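Local coordinates for protein precorrin-2 dehydrogenase (PDB 3DFZ) that oxidises precorrin-2 to sirohydrochlorin with NAD+ as the hydride acceptor, a step leading to both siroheme and anaerobically made cobalamin, at residues G40-A43 / T44-K48; P62-A66 / E67-W71; E70-K74 / G75-V79; T170-T173 / Q174-E178. All coordinates share one frame; numbering follows the deposited sequence.

Contact 1 of 4, residues G40-A43 / T44-K48; sequences GTIA and TRRIK
The carbonyl oxygen of Gly-40 is gripped by two donors of one residue: the hydroxyl of Thr-44, whose OG1 lies 2.5 Å from Gly-40 O, a very short bond, and the amide of Thr-44, whose N reaches the same oxygen only weakly at 3.4 Å. The hydroxyl can do this because it sits beside the backbone N (chi1 -57°), turned back along the helix toward the turn before it. Threonine suits the place because its short, branched side chain can hold a hydroxyl close to the carbonyl of the preceding turn while keeping a methyl for packing, and OG1 is also hydrogen-bonded to Ser-65 OG at the start of helix 66-73. From there the helix pairs regularly: Arg-45 N to Thr-41 O at 3.1 Å, Arg-46 N to Ile-42 O and Ile-47 N to Ala-43 O. Ile-47 folds its CG1 branch back over this last carbonyl, with CD1 3.2 Å from Ala-43 O. On the outer side the Arg-45 chain, bent at chi2 and chi3, doubles back along the helix until NH2 comes within 3.8 Å of Thr-41 CG2. The Arg-46 guanidinium has Ile-42 CG2 over one face, 4.3 Å from its NH1, while its NE is hydrogen-bonded to Asn-119 OD1. Gly-40, the N-cap, and Ala-43, buried against Val-36, are consistent with a Rossmann-type GxGxxA pattern. Thr-41 and Ile-42 are probably NAD+ ligands, by similarity to relatives. The helix N terminus, with Arg-45 reaching back to Thr-41, would probably make this end electropositive, consistent with a place for the cofactor's phosphates.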
loop_
_atom_site.group_PDB
_atom_site.type_symbol
_atom_site.label_atom_id
_atom_site.label_comp_id
_atom_site.label_asym_id
_atom_site.label_seq_id
_atom_site.Cartn_x
_atom_site.Cartn_y
_atom_site.Cartn_z
ATOM N N GLY B 40 9.817 -16.321 -14.683
ATOM C CA GLY B 40 8.909 -17.464 -14.581
ATOM C C GLY B 40 7.467 -17.036 -14.390
ATOM O O GLY B 40 6.990 -16.106 -15.053
ATOM N N THR B 41 6.781 -17.720 -13.476
ATOM C CA THR B 41 5.367 -17.482 -13.153
ATOM C C THR B 41 5.197 -16.299 -12.195
ATOM O O THR B 41 4.330 -15.449 -12.404
ATOM C CB THR B 41 4.766 -18.765 -12.560
ATOM O OG1 THR B 41 4.801 -19.784 -13.566
ATOM C CG2 THR B 41 3.332 -18.559 -12.086
ATOM N N ILE B 42 6.033 -16.247 -11.159
ATOM C CA ILE B 42 6.026 -15.138 -10.213
ATOM C C ILE B 42 6.411 -13.776 -10.869
ATOM O O ILE B 42 5.768 -12.766 -10.594
ATOM C CB ILE B 42 6.903 -15.428 -8.941
ATOM C CG1 ILE B 42 6.748 -16.890 -8.488
ATOM C CG2 ILE B 42 6.545 -14.463 -7.787
ATOM C CD1 ILE B 42 7.836 -17.364 -7.503
ATOM N N ALA B 43 7.449 -13.762 -11.713
ATOM C CA ALA B 43 7.859 -12.546 -12.444
ATOM C C ALA B 43 6.750 -12.034 -13.363
ATOM O O ALA B 43 6.469 -10.835 -13.397
ATOM C CB ALA B 43 9.149 -12.780 -13.222
ATOM N N THR B 44 6.112 -12.954 -14.076
ATOM C CA THR B 44 5.007 -12.650 -14.979
ATOM C C THR B 44 3.836 -11.994 -14.236
ATOM O O THR B 44 3.315 -10.949 -14.672
ATOM C CB THR B 44 4.522 -13.932 -15.677
ATOM O OG1 THR B 44 5.617 -14.524 -16.374
ATOM C CG2 THR B 44 3.391 -13.653 -16.652
ATOM N N ARG B 45 3.442 -12.605 -13.117
ATOM C CA ARG B 45 2.341 -12.111 -12.296
ATOM C C ARG B 45 2.663 -10.706 -11.778
ATOM O O ARG B 45 1.819 -9.807 -11.873
ATOM C CB ARG B 45 2.035 -13.116 -11.171
ATOM C CG ARG B 45 1.367 -12.561 -9.910
ATOM C CD ARG B 45 0.416 -13.575 -9.206
ATOM N NE ARG B 45 0.740 -14.991 -9.437
ATOM C CZ ARG B 45 1.534 -15.736 -8.663
ATOM N NH1 ARG B 45 2.126 -15.220 -7.581
ATOM N NH2 ARG B 45 1.747 -17.009 -8.980
ATOM N N ARG B 46 3.888 -10.511 -11.276
ATOM C CA ARG B 46 4.329 -9.201 -10.793
ATOM C C ARG B 46 4.273 -8.093 -11.871
ATOM O O ARG B 46 3.748 -7.018 -11.610
ATOM C CB ARG B 46 5.735 -9.280 -10.176
ATOM C CG ARG B 46 5.829 -10.018 -8.844
ATOM C CD ARG B 46 5.124 -9.249 -7.702
ATOM N NE ARG B 46 5.330 -9.847 -6.370
ATOM C CZ ARG B 46 4.631 -10.865 -5.873
ATOM N NH1 ARG B 46 3.671 -11.434 -6.589
ATOM N NH2 ARG B 46 4.902 -11.322 -4.653
ATOM N N ILE B 47 4.808 -8.381 -13.065
ATOM C CA ILE B 47 4.851 -7.449 -14.213
ATOM C C ILE B 47 3.454 -7.014 -14.652
ATOM O O ILE B 47 3.214 -5.829 -14.875
ATOM C CB ILE B 47 5.621 -8.061 -15.436
ATOM C CG1 ILE B 47 7.118 -8.182 -15.136
ATOM C CG2 ILE B 47 5.396 -7.235 -16.703
ATOM C CD1 ILE B 47 7.803 -9.349 -15.844
ATOM N N LYS B 48 2.541 -7.975 -14.772
ATOM C CA LYS B 48 1.127 -7.681 -15.011
ATOM C C LYS B 48 0.643 -6.496 -14.194
ATOM O O LYS B 48 -0.029 -5.625 -14.724
ATOM C CB LYS B 48 0.256 -8.897 -14.709
ATOM C CG LYS B 48 -0.315 -9.559 -15.942
ATOM C CD LYS B 48 -0.387 -11.084 -15.761
ATOM C CE LYS B 48 -1.009 -11.793 -16.976
ATOM N NZ LYS B 48 -0.718 -13.271 -16.988
#

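Contact 2 of 4, residues P62-A66 / E67-W71; sequences PTVSA and EINEW
Val-64 and Ile-68 meet at about a right angle, Val-64 CG1 pressing to 3.4 Å from Ile-68 CG2 and equally close to its CB, tighter than usual carbon contact. The valine's chi1 of 129° lies away from the staggered positions, in keeping with this squeeze. Ile-68 sets CG1 beside its backbone N (chi1 -59°), which brings CG1 against the neighbouring serine, 3.3 Å from Ser-65 OG, and leaves CG2 for the valine. Ser-65 is the N-cap. Its OG lies between the backbone N and the carbonyl carbon, and its hydrogen bond goes to Thr-44 OG1 of helix 41-50; a small hydroxyl suits a place wedged between two helices. The carbonyl of Ser-65 holds Asn-69 twice: Asn-69 N approaches nearly in line with the C=O at 2.8 Å, while Asn-69 ND2 comes at 3.1 Å from above the carbonyl plane. This bent second bond is likely to favour this turn of the amide without locking it. Glu-67, bent at chi2, lays its CG against Ser-65 OG. Pro-62 and Thr-63, by similarity, probably bind NAD+, and the whole is the loop-to-helix junction following strand 56-60 in a Rossmann-type nucleotide-binding domain.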
loop_
_atom_site.group_PDB
_atom_site.type_symbol
_atom_site.label_atom_id
_atom_site.label_comp_id
_atom_site.label_asym_id
_atom_site.label_seq_id
_atom_site.Cartn_x
_atom_site.Cartn_y
_atom_site.Cartn_z
ATOM N N PRO B 62 17.786 -15.703 -17.863
ATOM C CA PRO B 62 18.318 -16.419 -19.048
ATOM C C PRO B 62 17.208 -16.872 -19.981
ATOM O O PRO B 62 17.406 -16.908 -21.196
ATOM C CB PRO B 62 19.063 -17.621 -18.449
ATOM C CG PRO B 62 18.577 -17.738 -17.042
ATOM C CD PRO B 62 18.203 -16.351 -16.604
ATOM N N THR B 63 16.048 -17.179 -19.404
ATOM C CA THR B 63 14.828 -17.477 -20.158
ATOM C C THR B 63 13.637 -16.757 -19.513
ATOM O O THR B 63 13.645 -16.466 -18.312
ATOM C CB THR B 63 14.574 -19.018 -20.299
ATOM O OG1 THR B 63 15.628 -19.608 -21.084
ATOM C CG2 THR B 63 13.237 -19.305 -20.995
ATOM N N VAL B 64 12.623 -16.507 -20.336
ATOM C CA VAL B 64 11.487 -15.673 -20.023
ATOM C C VAL B 64 10.200 -16.336 -20.569
ATOM O O VAL B 64 10.257 -17.113 -21.527
ATOM C CB VAL B 64 11.756 -14.242 -20.615
ATOM C CG1 VAL B 64 10.620 -13.726 -21.459
ATOM C CG2 VAL B 64 12.228 -13.254 -19.516
ATOM N N SER B 65 9.050 -16.051 -19.956
ATOM C CA SER B 65 7.797 -16.745 -20.314
ATOM C C SER B 65 7.164 -16.234 -21.625
ATOM O O SER B 65 7.480 -15.131 -22.093
ATOM C CB SER B 65 6.785 -16.677 -19.153
ATOM O OG SER B 65 6.478 -15.322 -18.827
ATOM N N ALA B 66 6.270 -17.046 -22.196
ATOM C CA ALA B 66 5.545 -16.716 -23.426
ATOM C C ALA B 66 4.789 -15.370 -23.374
ATOM O O ALA B 66 4.553 -14.723 -24.412
ATOM C CB ALA B 66 4.566 -17.843 -23.747
ATOM N N GLU B 67 4.374 -14.994 -22.165
ATOM C CA GLU B 67 3.657 -13.748 -21.920
ATOM C C GLU B 67 4.613 -12.558 -21.815
ATOM O O GLU B 67 4.330 -11.503 -22.363
ATOM C CB GLU B 67 2.758 -13.862 -20.682
ATOM C CG GLU B 67 3.284 -14.804 -19.615
ATOM C CD GLU B 67 2.489 -16.098 -19.504
ATOM O OE1 GLU B 67 1.256 -16.033 -19.312
ATOM O OE2 GLU B 67 3.100 -17.181 -19.593
ATOM N N ILE B 68 5.739 -12.731 -21.123
ATOM C CA ILE B 68 6.799 -11.734 -21.157
ATOM C C ILE B 68 7.276 -11.496 -22.611
ATOM O O ILE B 68 7.416 -10.353 -23.048
ATOM C CB ILE B 68 7.962 -12.061 -20.177
ATOM C CG1 ILE B 68 7.436 -12.165 -18.732
ATOM C CG2 ILE B 68 9.047 -10.988 -20.245
ATOM C CD1 ILE B 68 8.410 -12.805 -17.714
ATOM N N ASN B 69 7.476 -12.584 -23.357
ATOM C CA ASN B 69 7.796 -12.511 -24.781
ATOM C C ASN B 69 6.809 -11.700 -25.592
ATOM O O ASN B 69 7.214 -10.862 -26.396
ATOM C CB ASN B 69 7.946 -13.913 -25.375
ATOM C CG ASN B 69 9.349 -14.421 -25.276
ATOM O OD1 ASN B 69 10.219 -13.935 -25.973
ATOM N ND2 ASN B 69 9.590 -15.399 -24.403
ATOM N N GLU B 70 5.519 -11.942 -25.375
ATOM C CA GLU B 70 4.454 -11.201 -26.064
ATOM C C GLU B 70 4.460 -9.707 -25.693
ATOM O O GLU B 70 4.253 -8.852 -26.565
ATOM C CB GLU B 70 3.090 -11.838 -25.788
ATOM C CG GLU B 70 1.867 -11.161 -26.450
ATOM C CD GLU B 70 1.915 -11.032 -27.994
ATOM O OE1 GLU B 70 2.873 -11.502 -28.665
ATOM O OE2 GLU B 70 0.959 -10.434 -28.544
ATOM N N TRP B 71 4.692 -9.411 -24.413
ATOM C CA TRP B 71 4.842 -8.038 -23.930
ATOM C C TRP B 71 6.090 -7.347 -24.505
ATOM O O TRP B 71 6.046 -6.178 -24.860
ATOM C CB TRP B 71 4.887 -8.004 -22.394
ATOM C CG TRP B 71 3.587 -8.395 -21.725
ATOM C CD1 TRP B 71 2.322 -8.127 -22.165
ATOM C CD2 TRP B 71 3.440 -9.095 -20.479
ATOM N NE1 TRP B 71 1.397 -8.618 -21.275
ATOM C CE2 TRP B 71 2.052 -9.217 -20.231
ATOM C CE3 TRP B 71 4.345 -9.619 -19.542
ATOM C CZ2 TRP B 71 1.541 -9.861 -19.085
ATOM C CZ3 TRP B 71 3.835 -10.256 -18.394
ATOM C CH2 TRP B 71 2.447 -10.375 -18.187
#

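Contact 3 of 4, residues E70-K74 / G75-V79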
loop_
_atom_site.group_PDB
_atom_site.type_symbol
_atom_site.label_atom_id
_atom_site.label_comp_id
_atom_site.label_asym_id
_atom_site.label_seq_id
_atom_site.Cartn_x
_atom_site.Cartn_y
_atom_site.Cartn_z
ATOM N N GLU B 70 5.519 -11.942 -25.375
ATOM C CA GLU B 70 4.454 -11.201 -26.064
ATOM C C GLU B 70 4.460 -9.707 -25.693
ATOM O O GLU B 70 4.253 -8.852 -26.565
ATOM C CB GLU B 70 3.090 -11.838 -25.788
ATOM C CG GLU B 70 1.867 -11.161 -26.450
ATOM C CD GLU B 70 1.915 -11.032 -27.994
ATOM O OE1 GLU B 70 2.873 -11.502 -28.665
ATOM O OE2 GLU B 70 0.959 -10.434 -28.544
ATOM N N TRP B 71 4.692 -9.411 -24.413
ATOM C CA TRP B 71 4.842 -8.038 -23.930
ATOM C C TRP B 71 6.090 -7.347 -24.505
ATOM O O TRP B 71 6.046 -6.178 -24.860
ATOM C CB TRP B 71 4.887 -8.004 -22.394
ATOM C CG TRP B 71 3.587 -8.395 -21.725
ATOM C CD1 TRP B 71 2.322 -8.127 -22.165
ATOM C CD2 TRP B 71 3.440 -9.095 -20.479
ATOM N NE1 TRP B 71 1.397 -8.618 -21.275
ATOM C CE2 TRP B 71 2.052 -9.217 -20.231
ATOM C CE3 TRP B 71 4.345 -9.619 -19.542
ATOM C CZ2 TRP B 71 1.541 -9.861 -19.085
ATOM C CZ3 TRP B 71 3.835 -10.256 -18.394
ATOM C CH2 TRP B 71 2.447 -10.375 -18.187
ATOM N N GLU B 72 7.190 -8.082 -24.585
ATOM C CA GLU B 72 8.397 -7.609 -25.255
ATOM C C GLU B 72 8.115 -7.300 -26.731
ATOM O O GLU B 72 8.461 -6.215 -27.220
ATOM C CB GLU B 72 9.511 -8.658 -25.133
ATOM C CG GLU B 72 10.908 -8.111 -25.400
ATOM C CD GLU B 72 11.824 -9.115 -26.112
ATOM O OE1 GLU B 72 11.320 -10.160 -26.638
ATOM O OE2 GLU B 72 13.046 -8.819 -26.156
ATOM N N ALA B 73 7.451 -8.238 -27.415
ATOM C CA ALA B 73 7.101 -8.093 -28.823
ATOM C C ALA B 73 6.076 -6.993 -29.051
ATOM O O ALA B 73 5.985 -6.440 -30.151
ATOM C CB ALA B 73 6.607 -9.415 -29.391
ATOM N N LYS B 74 5.303 -6.676 -28.012
ATOM C CA LYS B 74 4.338 -5.581 -28.069
ATOM C C LYS B 74 4.990 -4.238 -27.694
ATOM O O LYS B 74 4.351 -3.175 -27.796
ATOM C CB LYS B 74 3.126 -5.882 -27.191
ATOM C CG LYS B 74 2.151 -6.871 -27.816
ATOM C CD LYS B 74 1.098 -7.295 -26.801
ATOM C CE LYS B 74 -0.177 -7.745 -27.499
ATOM N NZ LYS B 74 -1.130 -8.400 -26.551
ATOM N N GLY B 75 6.263 -4.300 -27.279
ATOM C CA GLY B 75 7.064 -3.113 -26.935
ATOM C C GLY B 75 6.543 -2.433 -25.684
ATOM O O GLY B 75 6.230 -1.238 -25.696
ATOM N N GLN B 76 6.434 -3.208 -24.608
ATOM C CA GLN B 76 5.954 -2.701 -23.310
ATOM C C GLN B 76 7.041 -2.849 -22.267
ATOM O O GLN B 76 7.003 -2.229 -21.219
ATOM C CB GLN B 76 4.713 -3.467 -22.880
ATOM C CG GLN B 76 3.526 -3.196 -23.781
ATOM C CD GLN B 76 2.416 -4.182 -23.572
ATOM O OE1 GLN B 76 2.528 -5.354 -23.940
ATOM N NE2 GLN B 76 1.335 -3.720 -22.980
ATOM N N LEU B 77 8.006 -3.707 -22.568
ATOM C CA LEU B 77 9.146 -3.908 -21.695
ATOM C C LEU B 77 10.352 -4.303 -22.532
ATOM O O LEU B 77 10.196 -4.605 -23.713
ATOM C CB LEU B 77 8.840 -4.955 -20.616
ATOM C CG LEU B 77 8.253 -6.312 -20.982
ATOM C CD1 LEU B 77 9.330 -7.253 -21.603
ATOM C CD2 LEU B 77 7.583 -6.912 -19.718
ATOM N N ARG B 78 11.536 -4.255 -21.914
ATOM C CA ARG B 78 12.764 -4.818 -22.474
ATOM C C ARG B 78 13.241 -6.086 -21.724
ATOM O O ARG B 78 13.165 -6.171 -20.493
ATOM C CB ARG B 78 13.883 -3.752 -22.501
ATOM C CG ARG B 78 15.282 -4.330 -22.701
ATOM C CD ARG B 78 16.318 -3.288 -23.078
ATOM N NE ARG B 78 16.816 -2.526 -21.942
ATOM C CZ ARG B 78 17.830 -2.900 -21.165
ATOM N NH1 ARG B 78 18.451 -4.053 -21.381
ATOM N NH2 ARG B 78 18.220 -2.116 -20.158
ATOM N N VAL B 79 13.738 -7.058 -22.482
ATOM C CA VAL B 79 14.282 -8.294 -21.933
ATOM C C VAL B 79 15.825 -8.355 -22.103
ATOM O O VAL B 79 16.372 -7.970 -23.147
ATOM C CB VAL B 79 13.617 -9.554 -22.587
ATOM C CG1 VAL B 79 14.141 -10.842 -21.960
ATOM C CG2 VAL B 79 12.107 -9.511 -22.442
HETATM O O HOH W 1 10.409 -4.344 -26.519
#
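Glu-72 packs on Leu-77 and Val-79 where a Schellman motif ends helix 66-73 and turns the chain into strand 77-80, the closing step of a beta-alpha-beta unit. Starting at its base, Glu-72 CB lies 3.8 Å from both Leu-77 CD1 and Val-79 CG2. CG, anti to the backbone N (chi1 -162°), comes to 3.5 Å from Val-79 CG2, the two side chains crossing at about a right angle. CD stays over the same methyl, and OE2 passes Val-79 CB to reach a salt bridge with Arg-81 NH1. Glutamate suits the spot because its methylenes cover two apolar residues while its charge extends to the arginine. An alanine here would keep CB but remove CG and the carboxylate, and is likely to uncover Val-79 CG2 and leave Arg-81 without its charged mate. The turn itself is made by backbone bonds: Gln-76 N to Trp-71 O at 3.0 Å and Gly-75 N to Glu-72 O at 2.9 Å, the latter donor well above the carbonyl plane. Gly-75 has positive phi (68°), and a CB there would collide with Lys-74 O, which explains the residue. Leu-77, buried, tucks CD2 against Trp-71 CB and also reaches Ile-47 of helix 41-50. Gln-76 lies beside Lys-74, pointing the same way, and its amide plane stands 77° from the indole, with OE1 3.3 Å from Trp-71 CD1. A water donates to Glu-72 O and Leu-77 O, 2.8 Å from each, bridging the backbone on the two sides of the turn.

Contact 4 of 4, residues T170-T173 / Q174-E178; sequences TQYT and QFLYE
Tyr-172 O receives the amide of Leu-176, whose N lies 2.8 Å away in a nearly straight bond (164°), and Phe-175 N binds Gln-171 O at 3.0 Å. Tyr-177 N reaches Thr-173 O at 2.9 Å from above the carbonyl plane, while Gln-174 N makes only a weak bond to Gln-171 O. Beyond the backbone, Thr-173 OG1 bonds back to Tyr-169 O, and Tyr-172 OH bonds to Ile-200 O; tyrosine suits the place because its hydroxyl lets a buried ring end in a hydrogen bond. These turns belong to helix 168-184 of the SirC C-terminal domain, with helices 203-207 and 209-218 close by. Leu-176, whose branched methyls suit a ring face, packs CD1 over one face of Tyr-172, a CH-pi contact 3.9 Å from the centroid to CD1. The phenol ring runs out from the helix with CG anti to the backbone N (chi1 -178°), and Phe-175 comes obliquely to it, CD2 3.8 Å from Tyr-172 CE1. Without the phenol, as with an alanine here, Ile-200 O would probably lose its hydroxyl donor and a gap would open beside Phe-175 and Leu-176. Across the dimer interface, Leu-153 of the second subunit packs on Tyr-172 and Thr-173, and Ala-149 of that same second subunit packs on Tyr-177.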
loop_
_atom_site.group_PDB
_atom_site.type_symbol
_atom_site.label_atom_id
_atom_site.label_comp_id
_atom_site.label_asym_id
_atom_site.label_seq_id
_atom_site.Cartn_x
_atom_site.Cartn_y
_atom_site.Cartn_z
ATOM N N THR B 170 -19.295 -2.518 -8.274
ATOM C CA THR B 170 -18.724 -2.245 -9.589
ATOM C C THR B 170 -19.568 -1.207 -10.336
ATOM O O THR B 170 -19.027 -0.231 -10.861
ATOM C CB THR B 170 -18.549 -3.542 -10.400
ATOM O OG1 THR B 170 -17.820 -4.504 -9.613
ATOM C CG2 THR B 170 -17.807 -3.284 -11.683
ATOM N N GLN B 171 -20.877 -1.425 -10.376
ATOM C CA GLN B 171 -21.822 -0.508 -10.971
ATOM C C GLN B 171 -21.931 0.846 -10.203
ATOM O O GLN B 171 -22.125 1.918 -10.802
ATOM C CB GLN B 171 -23.208 -1.187 -10.979
ATOM C CG GLN B 171 -24.274 -0.432 -11.765
ATOM C CD GLN B 171 -24.837 0.785 -11.058
ATOM O OE1 GLN B 171 -24.908 0.835 -9.818
ATOM N NE2 GLN B 171 -25.284 1.779 -11.854
ATOM N N TYR B 172 -21.882 0.753 -8.884
ATOM C CA TYR B 172 -22.044 1.905 -7.993
ATOM C C TYR B 172 -20.887 2.905 -8.105
ATOM O O TYR B 172 -21.109 4.109 -8.131
ATOM C CB TYR B 172 -22.202 1.395 -6.550
ATOM C CG TYR B 172 -22.442 2.463 -5.492
ATOM C CD1 TYR B 172 -23.307 3.543 -5.715
ATOM C CD2 TYR B 172 -21.807 2.382 -4.263
ATOM C CE1 TYR B 172 -23.515 4.482 -4.748
ATOM C CE2 TYR B 172 -22.025 3.333 -3.282
ATOM C CZ TYR B 172 -22.879 4.359 -3.523
ATOM O OH TYR B 172 -23.081 5.272 -2.511
ATOM N N THR B 173 -19.650 2.419 -8.180
ATOM C CA THR B 173 -18.528 3.362 -8.287
ATOM C C THR B 173 -18.501 3.996 -9.671
ATOM O O THR B 173 -17.910 5.060 -9.852
ATOM C CB THR B 173 -17.159 2.736 -7.908
ATOM O OG1 THR B 173 -16.938 1.514 -8.653
ATOM C CG2 THR B 173 -17.151 2.437 -6.420
ATOM N N GLN B 174 -19.170 3.354 -10.631
ATOM C CA GLN B 174 -19.383 3.964 -11.941
ATOM C C GLN B 174 -20.381 5.103 -11.844
ATOM O O GLN B 174 -20.149 6.164 -12.421
ATOM C CB GLN B 174 -19.800 2.923 -13.018
ATOM C CG GLN B 174 -20.183 3.523 -14.394
ATOM C CD GLN B 174 -19.041 4.307 -15.108
ATOM O OE1 GLN B 174 -17.852 4.032 -14.916
ATOM N NE2 GLN B 174 -19.424 5.273 -15.939
ATOM N N PHE B 175 -21.510 4.874 -11.155
ATOM C CA PHE B 175 -22.425 5.981 -10.796
ATOM C C PHE B 175 -21.688 7.105 -10.071
ATOM O O PHE B 175 -21.817 8.271 -10.430
ATOM C CB PHE B 175 -23.608 5.475 -9.935
ATOM C CG PHE B 175 -24.341 6.579 -9.154
ATOM C CD1 PHE B 175 -25.243 7.428 -9.792
ATOM C CD2 PHE B 175 -24.122 6.752 -7.785
ATOM C CE1 PHE B 175 -25.925 8.451 -9.080
ATOM C CE2 PHE B 175 -24.807 7.778 -7.054
ATOM C CZ PHE B 175 -25.713 8.621 -7.712
ATOM N N LEU B 176 -20.937 6.752 -9.030
ATOM C CA LEU B 176 -20.239 7.767 -8.221
ATOM C C LEU B 176 -19.237 8.554 -9.015
ATOM O O LEU B 176 -19.019 9.735 -8.736
ATOM C CB LEU B 176 -19.531 7.144 -6.994
ATOM C CG LEU B 176 -20.429 6.530 -5.911
ATOM C CD1 LEU B 176 -19.590 5.796 -4.864
ATOM C CD2 LEU B 176 -21.276 7.616 -5.258
ATOM N N TYR B 177 -18.590 7.895 -9.974
ATOM C CA TYR B 177 -17.585 8.551 -10.827
ATOM C C TYR B 177 -18.251 9.622 -11.700
ATOM O O TYR B 177 -17.805 10.781 -11.714
ATOM C CB TYR B 177 -16.812 7.531 -11.682
ATOM C CG TYR B 177 -15.680 8.184 -12.479
ATOM C CD1 TYR B 177 -14.479 8.551 -11.851
ATOM C CD2 TYR B 177 -15.821 8.452 -13.832
ATOM C CE1 TYR B 177 -13.469 9.162 -12.552
ATOM C CE2 TYR B 177 -14.822 9.050 -14.540
ATOM C CZ TYR B 177 -13.640 9.415 -13.905
ATOM O OH TYR B 177 -12.623 10.019 -14.620
ATOM N N GLU B 178 -19.330 9.245 -12.395
ATOM C CA GLU B 178 -20.101 10.203 -13.186
ATOM C C GLU B 178 -20.605 11.375 -12.341
ATOM O O GLU B 178 -20.529 12.512 -12.768
ATOM C CB GLU B 178 -21.250 9.511 -13.917
ATOM C CG GLU B 178 -22.110 10.414 -14.785
ATOM C CD GLU B 178 -23.135 9.634 -15.610
ATOM O OE1 GLU B 178 -23.046 8.380 -15.697
ATOM O OE2 GLU B 178 -24.015 10.284 -16.205
#

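Following the chain from the N terminus, contact 1 closes the first turns of helix 41-50 after strand 33-37. Contact 2 then carries the chain from strand 56-60 into helix 66-73, and contact 3 takes it out of that helix into strand 77-80; these two share Glu-70 and Trp-71. Contacts 1, 2 and 4 follow in series, while contact 3 opens on the stretch where contact 2 ends; none encloses another. Contacts 1 to 3 form one cluster in the NAD-binding domain: Lys-48 and Ile-47 of contact 1 pack on Trp-71, joining the two helices beside the parallel sheet. Contact 4 stands apart in the C-terminal helical domain, its centre about 30 Å from that of contact 1, and faces the second subunit.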